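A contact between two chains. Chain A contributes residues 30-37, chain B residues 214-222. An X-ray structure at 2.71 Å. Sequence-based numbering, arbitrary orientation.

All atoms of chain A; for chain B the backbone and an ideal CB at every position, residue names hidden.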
# COMPACT_ATOMS: atom_id res chain seq x y z
N GLU A 30 16.84 -17.75 -13.57
CA GLU A 30 15.66 -17.52 -14.34
C GLU A 30 14.56 -18.27 -13.66
O GLU A 30 14.73 -19.47 -13.44
CB GLU A 30 15.85 -18.08 -15.75
CG GLU A 30 14.57 -18.54 -16.37
CD GLU A 30 14.67 -18.59 -17.89
OE1 GLU A 30 14.68 -17.50 -18.50
OE2 GLU A 30 14.77 -19.72 -18.46
N LEU A 31 13.44 -17.61 -13.32
CA LEU A 31 12.37 -18.45 -12.84
C LEU A 31 11.00 -18.41 -13.50
O LEU A 31 10.30 -19.40 -13.51
CB LEU A 31 12.34 -18.56 -11.33
CG LEU A 31 12.40 -17.46 -10.28
CD1 LEU A 31 10.99 -17.09 -9.93
CD2 LEU A 31 13.03 -18.14 -9.12
N ASN A 32 10.62 -17.31 -14.11
CA ASN A 32 9.38 -17.34 -14.83
C ASN A 32 8.26 -18.00 -13.99
O ASN A 32 7.39 -18.66 -14.47
CB ASN A 32 9.55 -17.96 -16.21
CG ASN A 32 10.65 -17.30 -17.01
OD1 ASN A 32 10.77 -16.06 -17.04
ND2 ASN A 32 11.49 -18.11 -17.63
N MET A 33 8.30 -17.79 -12.69
CA MET A 33 7.19 -18.23 -11.83
C MET A 33 6.00 -17.21 -11.85
O MET A 33 6.21 -15.99 -11.75
CB MET A 33 7.76 -18.59 -10.47
CG MET A 33 7.08 -18.03 -9.28
SD MET A 33 8.01 -18.65 -7.83
CE MET A 33 6.97 -20.07 -7.35
N THR A 34 4.79 -17.71 -12.07
CA THR A 34 3.61 -16.87 -12.34
C THR A 34 2.53 -16.90 -11.26
O THR A 34 2.31 -17.92 -10.65
CB THR A 34 2.92 -17.28 -13.66
OG1 THR A 34 3.92 -17.48 -14.66
CG2 THR A 34 2.04 -16.19 -14.15
N ARG A 35 1.88 -15.76 -11.06
CA ARG A 35 0.69 -15.58 -10.26
C ARG A 35 -0.40 -14.89 -11.05
O ARG A 35 -0.14 -13.90 -11.73
CB ARG A 35 1.00 -14.74 -9.02
CG ARG A 35 1.08 -15.56 -7.72
CD ARG A 35 1.82 -16.85 -7.97
NE ARG A 35 2.73 -17.18 -6.89
CZ ARG A 35 3.67 -18.11 -6.95
NH1 ARG A 35 3.89 -18.82 -8.06
NH2 ARG A 35 4.40 -18.31 -5.87
N GLU A 36 -1.63 -15.40 -11.00
CA GLU A 36 -2.74 -14.75 -11.72
C GLU A 36 -4.09 -14.57 -11.03
O GLU A 36 -4.76 -15.55 -10.76
CB GLU A 36 -2.98 -15.47 -13.03
CG GLU A 36 -3.54 -14.48 -14.00
CD GLU A 36 -3.94 -15.07 -15.28
OE1 GLU A 36 -5.04 -14.69 -15.74
OE2 GLU A 36 -3.17 -15.90 -15.82
N SER A 37 -4.52 -13.33 -10.81
CA SER A 37 -5.88 -13.04 -10.31
C SER A 37 -6.41 -11.88 -11.13
O SER A 37 -5.63 -11.10 -11.66
CB SER A 37 -5.89 -12.62 -8.83
OG SER A 37 -4.97 -13.30 -8.03
N UNK B 214 -10.47 -18.24 -8.83
CA UNK B 214 -9.96 -17.85 -7.52
C UNK B 214 -8.49 -17.64 -7.60
O UNK B 214 -7.86 -17.46 -6.56
CB UNK B 214 -10.29 -18.90 -6.45
N UNK B 215 -7.94 -17.71 -8.82
CA UNK B 215 -6.54 -17.45 -9.06
C UNK B 215 -5.78 -18.68 -9.51
O UNK B 215 -6.19 -19.81 -9.20
CB UNK B 215 -5.90 -16.88 -7.79
N UNK B 216 -4.66 -18.46 -10.20
CA UNK B 216 -3.73 -19.51 -10.60
C UNK B 216 -2.29 -19.25 -10.21
O UNK B 216 -1.89 -18.13 -9.88
CB UNK B 216 -3.81 -19.71 -12.12
N UNK B 217 -1.49 -20.31 -10.30
CA UNK B 217 -0.14 -20.38 -9.83
C UNK B 217 0.64 -21.36 -10.71
O UNK B 217 0.07 -22.36 -11.16
CB UNK B 217 -0.10 -20.79 -8.36
N UNK B 218 1.94 -21.12 -10.87
CA UNK B 218 2.82 -21.97 -11.64
C UNK B 218 4.26 -21.56 -11.44
O UNK B 218 4.55 -20.42 -11.05
CB UNK B 218 2.45 -21.93 -13.12
N UNK B 219 5.17 -22.51 -11.67
CA UNK B 219 6.61 -22.26 -11.65
C UNK B 219 7.13 -22.00 -13.02
O UNK B 219 8.27 -21.64 -13.18
CB UNK B 219 7.36 -23.44 -11.03
N UNK B 220 6.30 -22.19 -14.02
CA UNK B 220 6.60 -21.61 -15.28
C UNK B 220 5.39 -20.89 -15.80
O UNK B 220 4.33 -20.93 -15.18
CB UNK B 220 7.08 -22.67 -16.27
N UNK B 221 5.56 -20.17 -16.92
CA UNK B 221 4.43 -19.35 -17.31
C UNK B 221 3.23 -20.12 -17.83
O UNK B 221 2.24 -19.48 -18.14
CB UNK B 221 4.88 -18.35 -18.38
N UNK B 222 3.31 -21.46 -17.88
CA UNK B 222 2.41 -22.33 -18.70
C UNK B 222 1.66 -23.38 -17.92
O UNK B 222 0.45 -23.54 -18.13
CB UNK B 222 3.22 -23.04 -19.78

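The two stretches run antiparallel, their strand axes at 171° and 4.7 Å apart at closest approach, and the backbone fixes the register before any side chain of chain B is considered.

Position 214 directs its CA-to-CB bond away from chain A, and its ideal CB has nothing of the other stretch within 5.5 Å. Chain A therefore sets almost no condition, and many polar side chains would serve; the residue is Asn B214.

Position 215 is decided by its own backbone. At phi/psi 113/156 a CB would be jammed against the carbonyl oxygen of the residue before, and the ideal CB also lies 3.4 Å from Glu A36 O. Glycine is the clear expectation, and Gly B215 is found. Its CA approaches Glu A36 O at 3.1 Å in a CA-H...O contact.

Position 216 pairs with Glu A36 in a hydrogen-bonded bridge. The phi/psi of -128/166 are ordinary for a strand, and the ideal CB, 4.4 Å from Glu A36 CB, shares that residue's face of the sheet without a clash. Alanine, serine or threonine would be plausible, so chain A alone does not demand the deposited Gly B216. What the residue supplies is backbone: its N donates to Glu A36 O (3.0 Å, 158°), and its O accepts from Glu A36 N (3.0 Å, 163°).

Position 217 faces the other side of the sheet, with Arg A35. The ideal CB is 4.4 Å from Arg A35 CD, so a small polar residue or an acid could lie beside the arginine. The residue is Ser B217, chi1 in m, with OG 3.8 Å from Arg A35 CD. This is packing against the aliphatic part of the arginine, while the Ser B217 CA makes a CA-H...O contact with Thr A34 O at 3.6 Å.

Position 218 returns to the face of Thr A34. Its ideal CB is 4.7 Å from Thr A34 CB, leaving room on that side, but it would lie 3.0 Å from the carbonyl oxygen of position 220. That internal clash favours glycine, and Gly B218 is present. Its O accepts from Thr A34 N (2.9 Å, 151°), and its N donates to Thr A34 O at a longer 3.2 Å and 139°.

At 219 the strand has ended and CB points away, 4.9 Å from Met A33 CB. A medium-length side chain, polar or apolar, could curl back toward Met A33, as Asn B219 does: its OD1 comes to 3.3 Å from Met A33 CE.

Position 220 also points away, which suits a polar residue. Asp B220 OD2 accepts a hydrogen bond from the backbone N of position 222 at 2.9 Å, bracing the turn.

Position 221, at phi -71, has its ideal CB 3.9 Å from Thr A34 OG1. A compact residue fits, and the phi admits proline. In Pro B221 the ring lies along Asn A32, with CD 3.5 Å from Asn A32 CB.

Position 222 points its CA-to-CB bond away, and its ideal CB has nothing of the chain A stretch within 5.5 Å; several residues would do, and it is Tyr B222, whose OH is hydrogen-bonded elsewhere in the structure.

Chain B (214-222) NGGSGNDPY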
# COMPACT_ATOMS: atom_id res chain seq x y z
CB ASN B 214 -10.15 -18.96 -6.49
CG ASN B 214 -11.56 -19.48 -6.46
OD1 ASN B 214 -12.52 -18.70 -6.61
ND2 ASN B 214 -11.70 -20.81 -6.27
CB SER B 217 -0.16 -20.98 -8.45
OG SER B 217 -0.30 -19.97 -7.51
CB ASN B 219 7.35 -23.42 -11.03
CG ASN B 219 6.83 -23.74 -9.66
OD1 ASN B 219 7.13 -23.03 -8.69
ND2 ASN B 219 5.98 -24.76 -9.57
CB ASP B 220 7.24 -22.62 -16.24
CG ASP B 220 6.33 -23.76 -16.60
OD1 ASP B 220 6.70 -24.91 -16.24
OD2 ASP B 220 5.28 -23.51 -17.24
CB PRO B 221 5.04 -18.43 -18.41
CG PRO B 221 6.46 -18.38 -18.11
CD PRO B 221 6.80 -19.73 -17.58
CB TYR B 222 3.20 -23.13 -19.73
CG TYR B 222 3.86 -22.31 -20.77
CD1 TYR B 222 5.22 -21.96 -20.65
CD2 TYR B 222 3.15 -21.86 -21.89
CE1 TYR B 222 5.86 -21.19 -21.64
CE2 TYR B 222 3.78 -21.06 -22.88
CZ TYR B 222 5.14 -20.74 -22.74
OH TYR B 222 5.75 -19.97 -23.70
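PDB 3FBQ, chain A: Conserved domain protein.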